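Amorpha-4,11-diene synthase (Artemisia annua, PDB 4GAX) probably catalyses the magnesium-dependent ionisation and cyclisation of farnesyl diphosphate to a sesquiterpene, the crystallised form being an alpha-bisabolol synthase mutant. Local coordinates at residues Q54-L59 and A244-N249; L126-G131 and E510-K515; E336-T341 and K355-T360. All coordinates share one frame; numbering follows the deposited sequence.

Contact 1: Q54-L59 and A244-N249; sequences QIVKDL and AKLEFN
Leu246 slips its CD2 methyl between two side chains one turn apart on the opposing helix, Ile55 and Leu59. Leu246 CD2 lies 3.7 Å from Ile55 CG2 and 3.9 Å from Leu59 CD1, the leucines crossing at nearly a right angle and the isoleucine more obliquely. The Leu246 torsions that place CD2 there both fall off the staggered positions (chi1 -93°, chi2 30°). Lower on the same side chain, Leu246 CB rests 3.9 Å from Val56 CG2. Helix 52-71 belongs to the N-terminal domain of the all-helical terpene synthase fold, and it packs here against the first part of the long helix 238-269 at an interaxial angle of 131° for the short segments. Leu243, a turn earlier on that helix, is touched by both Val56 and Leu59. Glu247 borders the apolar patch: its chain bends at chi2 and brings OE2 to within 3.2 Å of Val56 CG1, with Val56 CG2 at 3.5 Å. The other carboxylate oxygen, OE1, is hydrogen-bonded to the hydroxyl of Tyr94, which helps to fix the rotation of this buried group; the methyls beside OE2 would probably make full ionisation less favourable.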
loop_
_atom_site.group_PDB
_atom_site.type_symbol
_atom_site.label_atom_id
_atom_site.label_comp_id
_atom_site.label_asym_id
_atom_site.label_seq_id
_atom_site.Cartn_x
_atom_site.Cartn_y
_atom_site.Cartn_z
ATOM N N GLN A 54 18.444 12.614 21.762
ATOM C CA GLN A 54 18.114 13.775 22.584
ATOM C C GLN A 54 17.546 14.940 21.782
ATOM O O GLN A 54 16.555 15.555 22.184
ATOM C CB GLN A 54 19.348 14.251 23.353
ATOM C CG GLN A 54 19.045 15.370 24.328
ATOM C CD GLN A 54 17.963 14.981 25.321
ATOM O OE1 GLN A 54 17.956 13.861 25.840
ATOM N NE2 GLN A 54 17.034 15.898 25.579
ATOM N N ILE A 55 18.203 15.262 20.672
ATOM C CA ILE A 55 17.729 16.312 19.780
ATOM C C ILE A 55 16.298 15.996 19.372
ATOM O O ILE A 55 15.414 16.849 19.451
ATOM C CB ILE A 55 18.605 16.417 18.511
ATOM C CG1 ILE A 55 19.998 16.960 18.852
ATOM C CG2 ILE A 55 17.942 17.308 17.462
ATOM C CD1 ILE A 55 20.029 18.450 19.131
ATOM N N VAL A 56 16.075 14.753 18.965
ATOM C CA VAL A 56 14.781 14.332 18.471
ATOM C C VAL A 56 13.721 14.390 19.571
ATOM O O VAL A 56 12.565 14.731 19.316
ATOM C CB VAL A 56 14.870 12.929 17.827
ATOM C CG1 VAL A 56 13.697 12.058 18.226
ATOM C CG2 VAL A 56 14.966 13.050 16.312
ATOM N N LYS A 57 14.125 14.083 20.799
ATOM C CA LYS A 57 13.193 14.072 21.925
ATOM C C LYS A 57 12.620 15.467 22.174
ATOM O O LYS A 57 11.402 15.640 22.315
ATOM C CB LYS A 57 13.886 13.526 23.183
ATOM C CG LYS A 57 12.986 13.404 24.402
ATOM C CD LYS A 57 13.626 12.550 25.496
ATOM C CE LYS A 57 14.864 13.211 26.086
ATOM N NZ LYS A 57 15.523 12.341 27.104
ATOM N N ASP A 58 13.498 16.466 22.198
ATOM C CA ASP A 58 13.083 17.849 22.417
ATOM C C ASP A 58 12.297 18.430 21.237
ATOM O O ASP A 58 11.388 19.252 21.424
ATOM C CB ASP A 58 14.294 18.711 22.745
ATOM C CG ASP A 58 15.076 18.171 23.931
ATOM O OD1 ASP A 58 14.440 17.793 24.940
ATOM O OD2 ASP A 58 16.321 18.111 23.844
ATOM N N LEU A 59 12.643 18.010 20.023
ATOM C CA LEU A 59 11.851 18.394 18.859
ATOM C C LEU A 59 10.427 17.870 18.995
ATOM O O LEU A 59 9.466 18.587 18.712
ATOM C CB LEU A 59 12.473 17.858 17.572
ATOM C CG LEU A 59 13.744 18.572 17.102
ATOM C CD1 LEU A 59 14.350 17.825 15.918
ATOM C CD2 LEU A 59 13.445 20.022 16.726
ATOM N N ALA A 244 11.558 15.801 10.852
ATOM C CA ALA A 244 11.186 14.881 9.780
ATOM C C ALA A 244 12.405 14.253 9.106
ATOM O O ALA A 244 12.378 13.082 8.715
ATOM C CB ALA A 244 10.296 15.582 8.732
ATOM N N LYS A 245 13.466 15.032 8.953
ATOM C CA LYS A 245 14.642 14.527 8.250
ATOM C C LYS A 245 15.461 13.602 9.142
ATOM O O LYS A 245 15.973 12.581 8.673
ATOM C CB LYS A 245 15.504 15.678 7.742
ATOM C CG LYS A 245 14.850 16.519 6.653
ATOM C CD LYS A 245 15.728 17.759 6.339
ATOM C CE LYS A 245 16.535 17.576 5.071
ATOM N NZ LYS A 245 17.494 18.715 4.844
ATOM N N LEU A 246 15.600 13.968 10.419
ATOM C CA LEU A 246 16.323 13.133 11.386
ATOM C C LEU A 246 15.618 11.786 11.515
ATOM O O LEU A 246 16.252 10.720 11.533
ATOM C CB LEU A 246 16.378 13.810 12.761
ATOM C CG LEU A 246 17.588 14.679 13.128
ATOM C CD1 LEU A 246 18.198 15.331 11.915
ATOM C CD2 LEU A 246 17.193 15.746 14.161
ATOM N N GLU A 247 14.294 11.843 11.607
ATOM C CA GLU A 247 13.475 10.645 11.761
ATOM C C GLU A 247 13.479 9.821 10.485
ATOM O O GLU A 247 13.512 8.599 10.538
ATOM C CB GLU A 247 12.049 11.030 12.124
ATOM C CG GLU A 247 11.912 11.458 13.572
ATOM C CD GLU A 247 12.141 10.307 14.538
ATOM O OE1 GLU A 247 11.907 9.132 14.155
ATOM O OE2 GLU A 247 12.554 10.580 15.682
ATOM N N PHE A 248 13.455 10.487 9.335
ATOM C CA PHE A 248 13.485 9.747 8.086
ATOM C C PHE A 248 14.706 8.866 8.066
ATOM O O PHE A 248 14.621 7.700 7.697
ATOM C CB PHE A 248 13.549 10.665 6.870
ATOM C CG PHE A 248 13.453 9.914 5.585
ATOM C CD1 PHE A 248 12.214 9.566 5.071
ATOM C CD2 PHE A 248 14.596 9.467 4.940
ATOM C CE1 PHE A 248 12.119 8.844 3.895
ATOM C CE2 PHE A 248 14.511 8.726 3.760
ATOM C CZ PHE A 248 13.272 8.423 3.240
ATOM N N ASN A 249 15.845 9.439 8.440
ATOM C CA ASN A 249 17.112 8.700 8.381
ATOM C C ASN A 249 17.173 7.579 9.420
ATOM O O ASN A 249 17.678 6.481 9.137
ATOM C CB ASN A 249 18.322 9.645 8.482
ATOM C CG ASN A 249 18.555 10.448 7.195
ATOM O OD1 ASN A 249 17.985 10.143 6.130
ATOM N ND2 ASN A 249 19.406 11.474 7.288
#

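Contact 2: L126-G131 and E510-K515; sequences LMRKQG and EYLITK
Tyr511 OH donates to Lys129 O over 2.6 Å, from 25° above the carbonyl plane. With CG anti to the backbone N (chi1 174°), the ring presents its edge to the end of helix 120-129, and Tyr511 CE2 lies 3.5 Å from Arg128 O. Next to it, Leu512 divides its branches over Arg128: Leu512 CD2 sits 3.3 Å from Arg128 O, while Leu512 CD1 meets Arg128 CD at 3.8 Å, the two side chains crossing at about a right angle. Gly131 ends the helix in a Schellman motif; its positive phi of 100° would press a CB against the preceding carbonyl oxygen. The contact joins the N-terminal domain of the terpene synthase fold to the C-terminal end of helix 489-513 in the catalytic half. Lys515, just beyond that helix, bends back so that its NZ donates to Leu512 O at 3.2 Å, and Lys515 NZ also lies 2.7 Å from Gly131 O. In the second shell, Tyr511 OH accepts from a water at 3.0 Å and is hydrogen-bonded to Arg519, while the Trp215 ring meets the tyrosine ring. The Arg128 chain runs extended past Leu512 to a salt bridge with Glu174, and its guanidinium also bonds the carbonyls of Met169 and Val134.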
loop_
_atom_site.group_PDB
_atom_site.type_symbol
_atom_site.label_atom_id
_atom_site.label_comp_id
_atom_site.label_asym_id
_atom_site.label_seq_id
_atom_site.Cartn_x
_atom_site.Cartn_y
_atom_site.Cartn_z
ATOM N N LEU A 126 -8.778 14.740 5.247
ATOM C CA LEU A 126 -8.241 14.224 6.515
ATOM C C LEU A 126 -9.281 13.457 7.313
ATOM O O LEU A 126 -8.959 12.442 7.965
ATOM C CB LEU A 126 -7.660 15.346 7.382
ATOM C CG LEU A 126 -6.473 16.164 6.890
ATOM C CD1 LEU A 126 -5.989 17.099 8.030
ATOM C CD2 LEU A 126 -5.339 15.272 6.392
ATOM N N MET A 127 -10.528 13.925 7.283
ATOM C CA MET A 127 -11.591 13.180 7.944
ATOM C C MET A 127 -11.764 11.792 7.314
ATOM O O MET A 127 -11.765 10.781 8.014
ATOM C CB MET A 127 -12.919 13.958 7.916
ATOM C CG MET A 127 -12.937 15.188 8.841
ATOM S SD MET A 127 -12.776 14.796 10.608
ATOM C CE MET A 127 -11.048 15.108 10.869
ATOM N N ARG A 128 -11.894 11.739 5.989
ATOM C CA ARG A 128 -12.113 10.459 5.302
ATOM C C ARG A 128 -10.910 9.532 5.436
ATOM O O ARG A 128 -11.073 8.331 5.583
ATOM C CB ARG A 128 -12.470 10.671 3.814
ATOM C CG ARG A 128 -13.927 11.142 3.633
ATOM C CD ARG A 128 -14.478 10.837 2.231
ATOM N NE ARG A 128 -15.915 11.145 2.174
ATOM C CZ ARG A 128 -16.653 11.035 1.074
ATOM N NH1 ARG A 128 -16.094 10.587 -0.039
ATOM N NH2 ARG A 128 -17.940 11.377 1.088
ATOM N N LYS A 129 -9.710 10.093 5.387
ATOM C CA LYS A 129 -8.501 9.294 5.605
ATOM C C LYS A 129 -8.539 8.646 6.997
ATOM O O LYS A 129 -8.061 7.529 7.187
ATOM C CB LYS A 129 -7.256 10.162 5.438
ATOM C CG LYS A 129 -5.903 9.477 5.729
ATOM C CD LYS A 129 -4.734 10.429 5.389
ATOM C CE LYS A 129 -3.370 9.847 5.814
ATOM N NZ LYS A 129 -3.349 8.359 5.758
ATOM N N GLN A 130 -9.132 9.346 7.958
ATOM C CA GLN A 130 -9.229 8.860 9.332
ATOM C C GLN A 130 -10.360 7.839 9.471
ATOM O O GLN A 130 -10.515 7.179 10.510
ATOM C CB GLN A 130 -9.415 10.054 10.289
ATOM C CG GLN A 130 -9.256 9.753 11.776
ATOM C CD GLN A 130 -7.843 9.391 12.180
ATOM O OE1 GLN A 130 -6.909 9.454 11.373
ATOM N NE2 GLN A 130 -7.677 9.001 13.448
ATOM N N GLY A 131 -11.137 7.673 8.409
ATOM C CA GLY A 131 -12.224 6.710 8.441
ATOM C C GLY A 131 -13.586 7.333 8.704
ATOM O O GLY A 131 -14.579 6.611 8.812
ATOM N N GLU A 510 -15.671 1.003 0.476
ATOM C CA GLU A 510 -15.500 -0.099 1.431
ATOM C C GLU A 510 -14.581 0.334 2.580
ATOM O O GLU A 510 -14.786 -0.049 3.726
ATOM C CB GLU A 510 -14.942 -1.353 0.738
ATOM C CG GLU A 510 -15.841 -1.897 -0.362
ATOM C CD GLU A 510 -17.233 -2.257 0.134
ATOM O OE1 GLU A 510 -17.358 -2.830 1.252
ATOM O OE2 GLU A 510 -18.206 -1.970 -0.601
ATOM N N TYR A 511 -13.568 1.134 2.279
ATOM C CA TYR A 511 -12.660 1.621 3.319
ATOM C C TYR A 511 -13.382 2.480 4.355
ATOM O O TYR A 511 -13.101 2.389 5.554
ATOM C CB TYR A 511 -11.531 2.426 2.671
ATOM C CG TYR A 511 -10.589 3.113 3.629
ATOM C CD1 TYR A 511 -9.530 2.426 4.223
ATOM C CD2 TYR A 511 -10.735 4.465 3.916
ATOM C CE1 TYR A 511 -8.641 3.082 5.102
ATOM C CE2 TYR A 511 -9.869 5.120 4.795
ATOM C CZ TYR A 511 -8.822 4.431 5.379
ATOM O OH TYR A 511 -7.951 5.108 6.222
ATOM N N LEU A 512 -14.314 3.309 3.886
ATOM C CA LEU A 512 -15.026 4.239 4.762
ATOM C C LEU A 512 -16.128 3.554 5.542
ATOM O O LEU A 512 -16.589 4.061 6.567
ATOM C CB LEU A 512 -15.617 5.387 3.932
ATOM C CG LEU A 512 -14.543 6.282 3.275
ATOM C CD1 LEU A 512 -15.152 7.141 2.168
ATOM C CD2 LEU A 512 -13.889 7.177 4.319
ATOM N N ILE A 513 -16.540 2.390 5.054
ATOM C CA ILE A 513 -17.677 1.662 5.619
ATOM C C ILE A 513 -17.242 0.488 6.508
ATOM O O ILE A 513 -18.033 -0.070 7.270
ATOM C CB ILE A 513 -18.570 1.166 4.446
ATOM C CG1 ILE A 513 -19.997 1.633 4.633
ATOM C CG2 ILE A 513 -18.429 -0.335 4.186
ATOM C CD1 ILE A 513 -20.094 3.108 4.568
ATOM N N THR A 514 -15.974 0.107 6.426
ATOM C CA THR A 514 -15.525 -1.061 7.183
ATOM C C THR A 514 -15.027 -0.714 8.593
ATOM O O THR A 514 -14.005 -0.034 8.753
ATOM C CB THR A 514 -14.455 -1.853 6.404
ATOM O OG1 THR A 514 -14.954 -2.146 5.091
ATOM C CG2 THR A 514 -14.155 -3.164 7.124
ATOM N N LYS A 515 -15.755 -1.191 9.608
ATOM C CA LYS A 515 -15.448 -0.875 11.000
ATOM C C LYS A 515 -15.109 -2.097 11.861
ATOM O O LYS A 515 -14.679 -1.942 13.006
ATOM C CB LYS A 515 -16.643 -0.153 11.662
ATOM C CG LYS A 515 -17.159 1.057 10.917
ATOM C CD LYS A 515 -16.073 2.119 10.760
ATOM C CE LYS A 515 -16.581 3.227 9.836
ATOM N NZ LYS A 515 -15.515 4.214 9.535
HETATM O O HOH W 1 -5.038 5.580 5.807
#

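Contact 3: E336-T341 and K355-T360; sequences ERWSIT and KLFMDT
At Trp338 the chain leaves helix 325-337 with positive phi (51°), and the extended Ser339 then carries it into a short 3-10 turn beside helix 351-370. Both helices belong to the alpha-helical class I terpene synthase domain. Trp338 CG is anti to the backbone N, which swings the indole toward the second helix, where two residues share one of its faces. The edge of Phe357 points at the face of the six-membered ring of Trp338, an edge-to-face stack with planes at 70° and Phe357 CZ 3.6 Å from Trp338 CH2. Met358, bent at chi2 and chi3, lays CE over the five-membered ring, 3.8 Å from its centroid, in a CH-pi contact; SD stands over the same face, a Met-aromatic contact. Lys381 adds a cation-pi contact to the indole and Tyr361 an edge-to-face one. An alanine in place of Trp338 removes the stack and the face under the Met358 methyl, and would probably loosen the turn against helix 351-370. Phe357 also reaches Leu311 and Ile315 on helix 299-322, the helix bearing the DDxxD motif. Farther out, Ile340 CD1 touches Met358 CB and Lys355 CD, both at 4.1 Å. Beyond that methylene, Lys355 NZ forms a salt bridge with Asp359 OD1 at 2.7 Å, on its syn lone pair.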
loop_
_atom_site.group_PDB
_atom_site.type_symbol
_atom_site.label_atom_id
_atom_site.label_comp_id
_atom_site.label_asym_id
_atom_site.label_seq_id
_atom_site.Cartn_x
_atom_site.Cartn_y
_atom_site.Cartn_z
ATOM N N GLU A 336 -1.948 -29.341 2.827
ATOM C CA GLU A 336 -3.103 -29.664 3.668
ATOM C C GLU A 336 -2.665 -30.375 4.942
ATOM O O GLU A 336 -3.214 -30.131 6.020
ATOM C CB GLU A 336 -4.112 -30.552 2.922
ATOM C CG GLU A 336 -4.817 -29.894 1.745
ATOM C CD GLU A 336 -5.794 -28.794 2.146
ATOM O OE1 GLU A 336 -5.980 -28.540 3.358
ATOM O OE2 GLU A 336 -6.390 -28.178 1.231
ATOM N N ARG A 337 -1.673 -31.253 4.809
ATOM C CA ARG A 337 -1.161 -32.023 5.938
ATOM C C ARG A 337 -0.402 -31.137 6.922
ATOM O O ARG A 337 -0.498 -31.330 8.132
ATOM C CB ARG A 337 -0.274 -33.168 5.442
ATOM C CG ARG A 337 -0.487 -34.480 6.176
ATOM C CD ARG A 337 0.050 -35.653 5.368
ATOM N NE ARG A 337 -0.992 -36.308 4.581
ATOM C CZ ARG A 337 -1.658 -37.388 4.984
ATOM N NH1 ARG A 337 -1.385 -37.930 6.164
ATOM N NH2 ARG A 337 -2.593 -37.924 4.209
ATOM N N TRP A 338 0.347 -30.168 6.392
ATOM C CA TRP A 338 1.032 -29.166 7.210
ATOM C C TRP A 338 1.850 -29.838 8.306
ATOM O O TRP A 338 1.578 -29.656 9.499
ATOM C CB TRP A 338 0.019 -28.206 7.834
ATOM C CG TRP A 338 0.580 -26.867 8.236
ATOM C CD1 TRP A 338 1.317 -26.588 9.352
ATOM C CD2 TRP A 338 0.424 -25.621 7.535
ATOM N NE1 TRP A 338 1.635 -25.246 9.389
ATOM C CE2 TRP A 338 1.101 -24.631 8.283
ATOM C CE3 TRP A 338 -0.217 -25.250 6.346
ATOM C CZ2 TRP A 338 1.152 -23.287 7.882
ATOM C CZ3 TRP A 338 -0.172 -23.907 5.950
ATOM C CH2 TRP A 338 0.509 -22.946 6.715
ATOM N N SER A 339 2.847 -30.618 7.899
ATOM C CA SER A 339 3.740 -31.278 8.847
ATOM C C SER A 339 4.998 -31.740 8.146
ATOM O O SER A 339 4.940 -32.284 7.035
ATOM C CB SER A 339 3.064 -32.486 9.500
ATOM O OG SER A 339 4.020 -33.237 10.233
ATOM N N ILE A 340 6.132 -31.545 8.806
ATOM C CA ILE A 340 7.412 -31.932 8.232
ATOM C C ILE A 340 7.520 -33.446 8.051
ATOM O O ILE A 340 8.325 -33.931 7.247
ATOM C CB ILE A 340 8.588 -31.393 9.078
ATOM C CG1 ILE A 340 9.845 -31.289 8.217
ATOM C CG2 ILE A 340 8.814 -32.245 10.328
ATOM C CD1 ILE A 340 9.643 -30.421 6.979
ATOM N N THR A 341 6.693 -34.194 8.779
ATOM C CA THR A 341 6.753 -35.653 8.732
ATOM C C THR A 341 6.357 -36.218 7.372
ATOM O O THR A 341 6.741 -37.335 7.031
ATOM C CB THR A 341 5.843 -36.304 9.791
ATOM O OG1 THR A 341 4.476 -36.199 9.374
ATOM C CG2 THR A 341 6.022 -35.633 11.148
ATOM N N LYS A 355 10.376 -27.481 3.180
ATOM C CA LYS A 355 11.171 -27.249 4.392
ATOM C C LYS A 355 11.247 -25.777 4.788
ATOM O O LYS A 355 11.046 -25.428 5.961
ATOM C CB LYS A 355 12.588 -27.793 4.184
ATOM C CG LYS A 355 13.542 -27.551 5.352
ATOM C CD LYS A 355 13.102 -28.286 6.618
ATOM C CE LYS A 355 14.157 -28.141 7.731
ATOM N NZ LYS A 355 13.542 -28.187 9.090
ATOM N N LEU A 356 11.552 -24.908 3.826
ATOM C CA LEU A 356 11.594 -23.468 4.107
ATOM C C LEU A 356 10.239 -22.983 4.585
ATOM O O LEU A 356 10.144 -22.206 5.544
ATOM C CB LEU A 356 12.003 -22.675 2.858
ATOM C CG LEU A 356 12.243 -21.175 3.084
ATOM C CD1 LEU A 356 13.564 -20.957 3.820
ATOM C CD2 LEU A 356 12.238 -20.420 1.753
ATOM N N PHE A 357 9.192 -23.435 3.900
ATOM C CA PHE A 357 7.814 -23.078 4.245
ATOM C C PHE A 357 7.464 -23.542 5.667
ATOM O O PHE A 357 6.970 -22.762 6.475
ATOM C CB PHE A 357 6.880 -23.726 3.219
ATOM C CG PHE A 357 5.415 -23.515 3.480
ATOM C CD1 PHE A 357 4.721 -22.501 2.842
ATOM C CD2 PHE A 357 4.711 -24.371 4.315
ATOM C CE1 PHE A 357 3.361 -22.330 3.057
ATOM C CE2 PHE A 357 3.353 -24.188 4.533
ATOM C CZ PHE A 357 2.683 -23.169 3.911
ATOM N N MET A 358 7.714 -24.815 5.967
ATOM C CA MET A 358 7.341 -25.362 7.263
ATOM C C MET A 358 8.126 -24.700 8.396
ATOM O O MET A 358 7.549 -24.392 9.436
ATOM C CB MET A 358 7.517 -26.890 7.293
ATOM C CG MET A 358 6.378 -27.644 6.613
ATOM S SD MET A 358 4.807 -27.439 7.481
ATOM C CE MET A 358 3.727 -26.993 6.156
ATOM N N ASP A 359 9.424 -24.475 8.182
ATOM C CA ASP A 359 10.279 -23.802 9.169
ATOM C C ASP A 359 9.802 -22.384 9.418
ATOM O O ASP A 359 9.861 -21.876 10.540
ATOM C CB ASP A 359 11.732 -23.721 8.682
ATOM C CG ASP A 359 12.493 -25.037 8.845
ATOM O OD1 ASP A 359 11.938 -26.010 9.405
ATOM O OD2 ASP A 359 13.667 -25.088 8.418
ATOM N N THR A 360 9.370 -21.716 8.356
ATOM C CA THR A 360 8.958 -20.325 8.479
ATOM C C THR A 360 7.650 -20.216 9.264
ATOM O O THR A 360 7.525 -19.411 10.206
ATOM C CB THR A 360 8.803 -19.678 7.079
ATOM O OG1 THR A 360 10.063 -19.717 6.383
ATOM C CG2 THR A 360 8.344 -18.249 7.203
#

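How the contacts relate
From the N terminus, 54-59 comes first and 126-131 second, before 244-249 returns to the opening helix and closes contact 1. Contacts 1 and 2 therefore cross: the loop begun at 126-131 is still open and closes only at 510-515, near the end of the chain. Contact 3 opens after contact 1 has closed, and its short loop between 336-341 and 355-360 falls wholly within the long span of contact 2. The three sites do not touch; contacts 1 and 2 have centres 30 Å apart, contacts 1 and 3 43 Å. Contact 1 fixes helix 52-71 to helix 238-269, contact 2 links the N-terminal domain to the catalytic half, and contact 3 packs the turn after helix 325-337 onto helix 351-370.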